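Local coordinates for protein HAD hydrolase, family IA, variant 3 (Entamoeba histolytica, PDB 6W04) that probably acts as a magnesium-dependent hydrolase of the haloacid dehalogenase family, with a magnesium ion bound at the end of its central parallel sheet, at residues A3-F8 with V159-C164; C164-D169 with A180-I185. One frame throughout, in Å; residues are numbered along the deposited sequence.

Interaction 1. Residues A3-F8 with V159-C164. With MG (magnesium ion), chain B.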
# COMPACT_ATOMS: atom_id res chain seq x y z
N ALA A 3 17.62 2.83 -3.89
CA ALA A 3 16.66 1.78 -3.60
C ALA A 3 15.30 2.17 -4.15
O ALA A 3 15.05 3.33 -4.48
CB ALA A 3 16.56 1.49 -2.09
N VAL A 4 14.43 1.17 -4.25
CA VAL A 4 13.02 1.34 -4.56
C VAL A 4 12.20 0.77 -3.41
O VAL A 4 12.43 -0.37 -2.99
CB VAL A 4 12.63 0.64 -5.87
CG1 VAL A 4 11.14 0.80 -6.14
CG2 VAL A 4 13.49 1.13 -7.02
N LEU A 5 11.24 1.54 -2.92
CA LEU A 5 10.38 1.08 -1.83
C LEU A 5 8.97 0.98 -2.39
O LEU A 5 8.39 2.00 -2.78
CB LEU A 5 10.44 2.05 -0.64
CG LEU A 5 11.88 2.49 -0.29
CD1 LEU A 5 11.90 3.53 0.85
CD2 LEU A 5 12.75 1.26 0.04
N PHE A 6 8.44 -0.25 -2.48
CA PHE A 6 7.08 -0.46 -3.00
C PHE A 6 6.05 -0.52 -1.87
O PHE A 6 6.15 -1.37 -0.98
CB PHE A 6 6.96 -1.77 -3.77
CG PHE A 6 7.83 -1.87 -5.01
CD1 PHE A 6 7.33 -1.49 -6.25
CD2 PHE A 6 9.09 -2.44 -4.94
CE1 PHE A 6 8.10 -1.64 -7.41
CE2 PHE A 6 9.89 -2.56 -6.09
CZ PHE A 6 9.39 -2.17 -7.32
N ASP A 7 5.02 0.32 -1.97
CA ASP A 7 3.78 0.04 -1.24
C ASP A 7 3.15 -1.21 -1.82
O ASP A 7 3.41 -1.58 -2.97
CB ASP A 7 2.82 1.21 -1.38
CG ASP A 7 1.52 0.99 -0.66
OD1 ASP A 7 1.54 0.57 0.52
OD2 ASP A 7 0.46 1.28 -1.27
N PHE A 8 2.29 -1.88 -1.05
CA PHE A 8 1.71 -3.12 -1.56
C PHE A 8 0.25 -2.95 -1.97
O PHE A 8 -0.05 -3.00 -3.17
CB PHE A 8 1.89 -4.26 -0.57
CG PHE A 8 1.62 -5.60 -1.18
CD1 PHE A 8 2.60 -6.24 -1.93
CD2 PHE A 8 0.36 -6.17 -1.10
CE1 PHE A 8 2.34 -7.46 -2.54
CE2 PHE A 8 0.10 -7.39 -1.69
CZ PHE A 8 1.09 -8.03 -2.42
N VAL A 159 20.28 2.15 3.06
CA VAL A 159 20.39 3.19 2.05
C VAL A 159 19.89 4.51 2.63
O VAL A 159 19.24 4.55 3.67
CB VAL A 159 19.62 2.83 0.76
CG1 VAL A 159 20.17 1.55 0.14
CG2 VAL A 159 18.12 2.68 1.07
N SER A 160 20.19 5.59 1.93
CA SER A 160 19.74 6.92 2.32
C SER A 160 18.35 7.17 1.75
O SER A 160 18.13 6.96 0.55
CB SER A 160 20.74 7.99 1.85
OG SER A 160 20.04 9.12 1.36
N ILE A 161 17.43 7.63 2.60
CA ILE A 161 16.02 7.77 2.20
C ILE A 161 15.88 8.70 1.01
O ILE A 161 15.04 8.49 0.13
CB ILE A 161 15.15 8.24 3.39
CG1 ILE A 161 13.67 8.34 2.99
CG2 ILE A 161 15.61 9.62 3.91
CD1 ILE A 161 13.06 7.01 2.56
N SER A 162 16.71 9.74 0.95
CA SER A 162 16.52 10.75 -0.09
C SER A 162 17.01 10.29 -1.45
O SER A 162 16.86 11.03 -2.43
CB SER A 162 17.21 12.06 0.31
OG SER A 162 18.58 11.85 0.57
N HIS A 163 17.58 9.10 -1.55
CA HIS A 163 17.89 8.51 -2.84
C HIS A 163 17.00 7.30 -3.11
O HIS A 163 17.36 6.41 -3.88
CB HIS A 163 19.37 8.17 -2.92
CG HIS A 163 20.25 9.37 -2.74
ND1 HIS A 163 20.92 9.63 -1.56
CD2 HIS A 163 20.51 10.41 -3.56
CE1 HIS A 163 21.58 10.77 -1.68
NE2 HIS A 163 21.35 11.26 -2.88
N CYS A 164 15.83 7.27 -2.48
CA CYS A 164 14.86 6.20 -2.66
C CYS A 164 13.68 6.68 -3.50
O CYS A 164 13.16 7.78 -3.28
CB CYS A 164 14.34 5.68 -1.32
SG CYS A 164 15.53 4.69 -0.38
MG MG B . -1.54 1.51 -0.87
O HOH W 1 -0.88 3.25 0.17
O HOH W 2 -3.73 1.75 -0.84
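At the N-terminal end of the central strand 3-7 of a Rossmann-like HAD core, Ala3 and Leu5 receive the loop that leads from helix 148-157 into strand 164-168. The backbones touch where Ala3 and Cys164 form a parallel bridge, with CA atoms 4.9 Å apart and both side chains on the same face of the sheet. Across the bridge the CA-H of Cys164 points at the carbonyl of Ala3, CA to O 3.4 Å, while the conventional sheet bonds of Ala3 and Leu5 run onward to Ile165 and, for Leu5, also to Phe167.

Side chains fill in beside this bridge. Ala3 CB meets two neighbours, Val159 CG2 at 3.7 Å and Cys164 SG at 3.8 Å. Cys164 SG is turned beside its own backbone N, anti to the carbonyl carbon (chi1 -72°), and from there it also meets Leu5 CD1. Leu5 CD1 rests against Cys164 CB as well, at 3.9 Å, and on the loop it meets the terminal methyl of Ile161, CD1. Ile161 starts with its CB directed away from the strand, yet its CD1 still arrives at Leu5. Leu157 of helix 148-157 packs on both Ala3 and Leu5, extending this apolar patch.

The loop holds its own shape: a 3-10 turn at 161-162 is tied by Cys164 N to Ile161 O, and Ser160 OG and His163 ND1 share a hydrogen bond of 3.1 Å. At the far end of strand 3-7, Asp7 OD2 binds the magnesium ion at 2.1 Å, and Asp7 OD1 forms a salt bridge with Lys144. An apolar strand start leading to a metal-binding aspartate at the C-terminal end is characteristic of the first strand of the HAD fold.

Interaction 2. Residues C164-D169 with A180-I185; sequences CIVFED and AGATPI. With MG (magnesium ion), chain B.
Strands 164-168 and 183-185 run parallel, their axes 4.6 Å apart at closest approach and inclined by 34°, with Ile165 opposite Thr183, Val166 opposite Pro184 and Phe167 opposite Ile185. Four backbone hydrogen bonds join them: Thr183 N to Cys164 O, Val166 N to Thr183 O, Ile185 N to Val166 O and Glu168 N to Ile185 O. Ile185 N to Val166 O is the shortest, at 2.7 Å. Proline is accommodated at 184 because the bonds on this edge come from Thr183 and Ile185; Pro184 instead turns its CA-H to Val166 O.

On one face, Phe167 and Ile185 lie side by side and point the same way, with Ile185 CG2 meeting Phe167 ring atom CE2 obliquely at 3.7 Å. Ile165 CG2 lies over one face of that ring, towards its rim, and also reaches Ile185 CD1 at 3.9 Å. The other branch of Ile165 ends at CD1, 4.0 Å from Thr183 CG2. Leu220 and Ile221 of helix 214-222 cover this face. On the opposite face, Val166 CG2, beside its backbone N, touches Ala182 CB at 3.6 Å. Ala182 follows Gly181, whose positive phi closes helix 171-180 in a Schellman motif.

At the C-terminal end of strand 164-168 the chain reaches the magnesium site. Asp169 OD2 binds magnesium at 2.1 Å, and Asp169 OD1 accepts a bond from water 2, itself a metal ligand. Glu168, its chain bent at chi2 (-76°), takes a bond from metal-bound water 1 on OE1 at 2.6 Å and one from Asp169 N on the anti lone pair of that oxygen; its OE2 is held by Tyr150 and Lys144. This is a beta-alpha-beta unit whose first strand ends at the acidic pair of the HAD magnesium site, Asp169 as a direct ligand and Glu168 through a water.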
# COMPACT_ATOMS: atom_id res chain seq x y z
N CYS A 164 15.83 7.27 -2.48
CA CYS A 164 14.86 6.20 -2.66
C CYS A 164 13.68 6.68 -3.50
O CYS A 164 13.16 7.78 -3.28
CB CYS A 164 14.34 5.68 -1.32
SG CYS A 164 15.53 4.69 -0.38
N ILE A 165 13.26 5.84 -4.44
CA ILE A 165 11.96 5.94 -5.08
C ILE A 165 10.93 5.20 -4.24
O ILE A 165 11.19 4.09 -3.75
CB ILE A 165 12.01 5.37 -6.51
CG1 ILE A 165 12.89 6.26 -7.39
CG2 ILE A 165 10.60 5.25 -7.07
CD1 ILE A 165 12.30 7.66 -7.68
N VAL A 166 9.76 5.82 -4.05
CA VAL A 166 8.60 5.19 -3.44
C VAL A 166 7.47 5.18 -4.45
O VAL A 166 7.16 6.22 -5.04
CB VAL A 166 8.18 5.91 -2.15
CG1 VAL A 166 6.84 5.35 -1.64
CG2 VAL A 166 9.28 5.78 -1.10
N PHE A 167 6.88 4.00 -4.67
CA PHE A 167 5.65 3.85 -5.46
C PHE A 167 4.48 3.77 -4.49
O PHE A 167 4.49 2.94 -3.58
CB PHE A 167 5.69 2.58 -6.31
CG PHE A 167 6.65 2.66 -7.50
CD1 PHE A 167 7.87 2.01 -7.47
CD2 PHE A 167 6.30 3.36 -8.64
CE1 PHE A 167 8.74 2.05 -8.56
CE2 PHE A 167 7.16 3.43 -9.74
CZ PHE A 167 8.38 2.77 -9.69
N GLU A 168 3.48 4.63 -4.68
CA GLU A 168 2.39 4.73 -3.73
C GLU A 168 1.11 5.06 -4.49
O GLU A 168 1.17 5.62 -5.58
CB GLU A 168 2.68 5.81 -2.68
CG GLU A 168 3.26 5.30 -1.40
CD GLU A 168 2.20 4.64 -0.54
OE1 GLU A 168 1.02 4.53 -0.99
OE2 GLU A 168 2.54 4.25 0.60
N ASP A 169 -0.04 4.72 -3.88
CA ASP A 169 -1.33 4.90 -4.55
C ASP A 169 -2.31 5.80 -3.80
O ASP A 169 -3.40 6.06 -4.32
CB ASP A 169 -2.02 3.55 -4.80
CG ASP A 169 -2.47 2.87 -3.51
OD1 ASP A 169 -3.69 2.60 -3.36
OD2 ASP A 169 -1.60 2.60 -2.65
N ALA A 180 9.32 11.67 4.56
CA ALA A 180 10.55 10.94 4.82
C ALA A 180 11.71 11.47 4.00
O ALA A 180 12.87 11.26 4.37
CB ALA A 180 10.34 9.43 4.54
N GLY A 181 11.43 12.19 2.92
CA GLY A 181 12.48 12.68 2.05
C GLY A 181 12.70 11.85 0.80
O GLY A 181 13.60 12.17 0.02
N ALA A 182 11.91 10.81 0.58
CA ALA A 182 12.00 10.02 -0.64
C ALA A 182 11.25 10.70 -1.79
O ALA A 182 10.53 11.69 -1.60
CB ALA A 182 11.45 8.61 -0.40
N THR A 183 11.43 10.17 -3.00
CA THR A 183 10.80 10.73 -4.19
C THR A 183 9.66 9.83 -4.64
O THR A 183 9.91 8.68 -5.04
CB THR A 183 11.82 10.91 -5.31
OG1 THR A 183 12.80 11.88 -4.91
CG2 THR A 183 11.13 11.38 -6.60
N PRO A 184 8.40 10.28 -4.59
CA PRO A 184 7.28 9.38 -4.87
C PRO A 184 6.88 9.38 -6.33
O PRO A 184 6.92 10.40 -7.03
CB PRO A 184 6.15 9.96 -4.00
CG PRO A 184 6.41 11.47 -4.06
CD PRO A 184 7.94 11.64 -4.22
N ILE A 185 6.47 8.21 -6.80
CA ILE A 185 5.85 8.03 -8.11
C ILE A 185 4.47 7.42 -7.86
O ILE A 185 4.36 6.37 -7.22
CB ILE A 185 6.69 7.14 -9.04
CG1 ILE A 185 8.07 7.79 -9.29
CG2 ILE A 185 5.93 6.87 -10.34
CD1 ILE A 185 9.02 6.97 -10.19
MG MG B . -1.54 1.51 -0.87
O HOH W 1 -0.88 3.25 0.17
O HOH W 2 -3.73 1.75 -0.84

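Interactions 1 and 2 have centres 6 Å apart and follow one another along the chain, sharing Cys164, where the loop of the first becomes the strand of the second. Both belong to the same parallel sheet, in which strands 3-7, 164-168 and 183-187 are consecutive neighbours, and Leu5 N lies 2.7 Å from Ile165 O, a probable hydrogen bond joining them. The 3-10 turn of interaction 1 also packs on the C-terminal end of helix 171-180, Ile161 against Ala180 and Ser162 against Gly181. At the other end of the sheet, Asp7 and Asp169 bind one magnesium ion, with Asn9 completing the protein ligands, so two adjacent strands bring distant sequence positions to a single metal site.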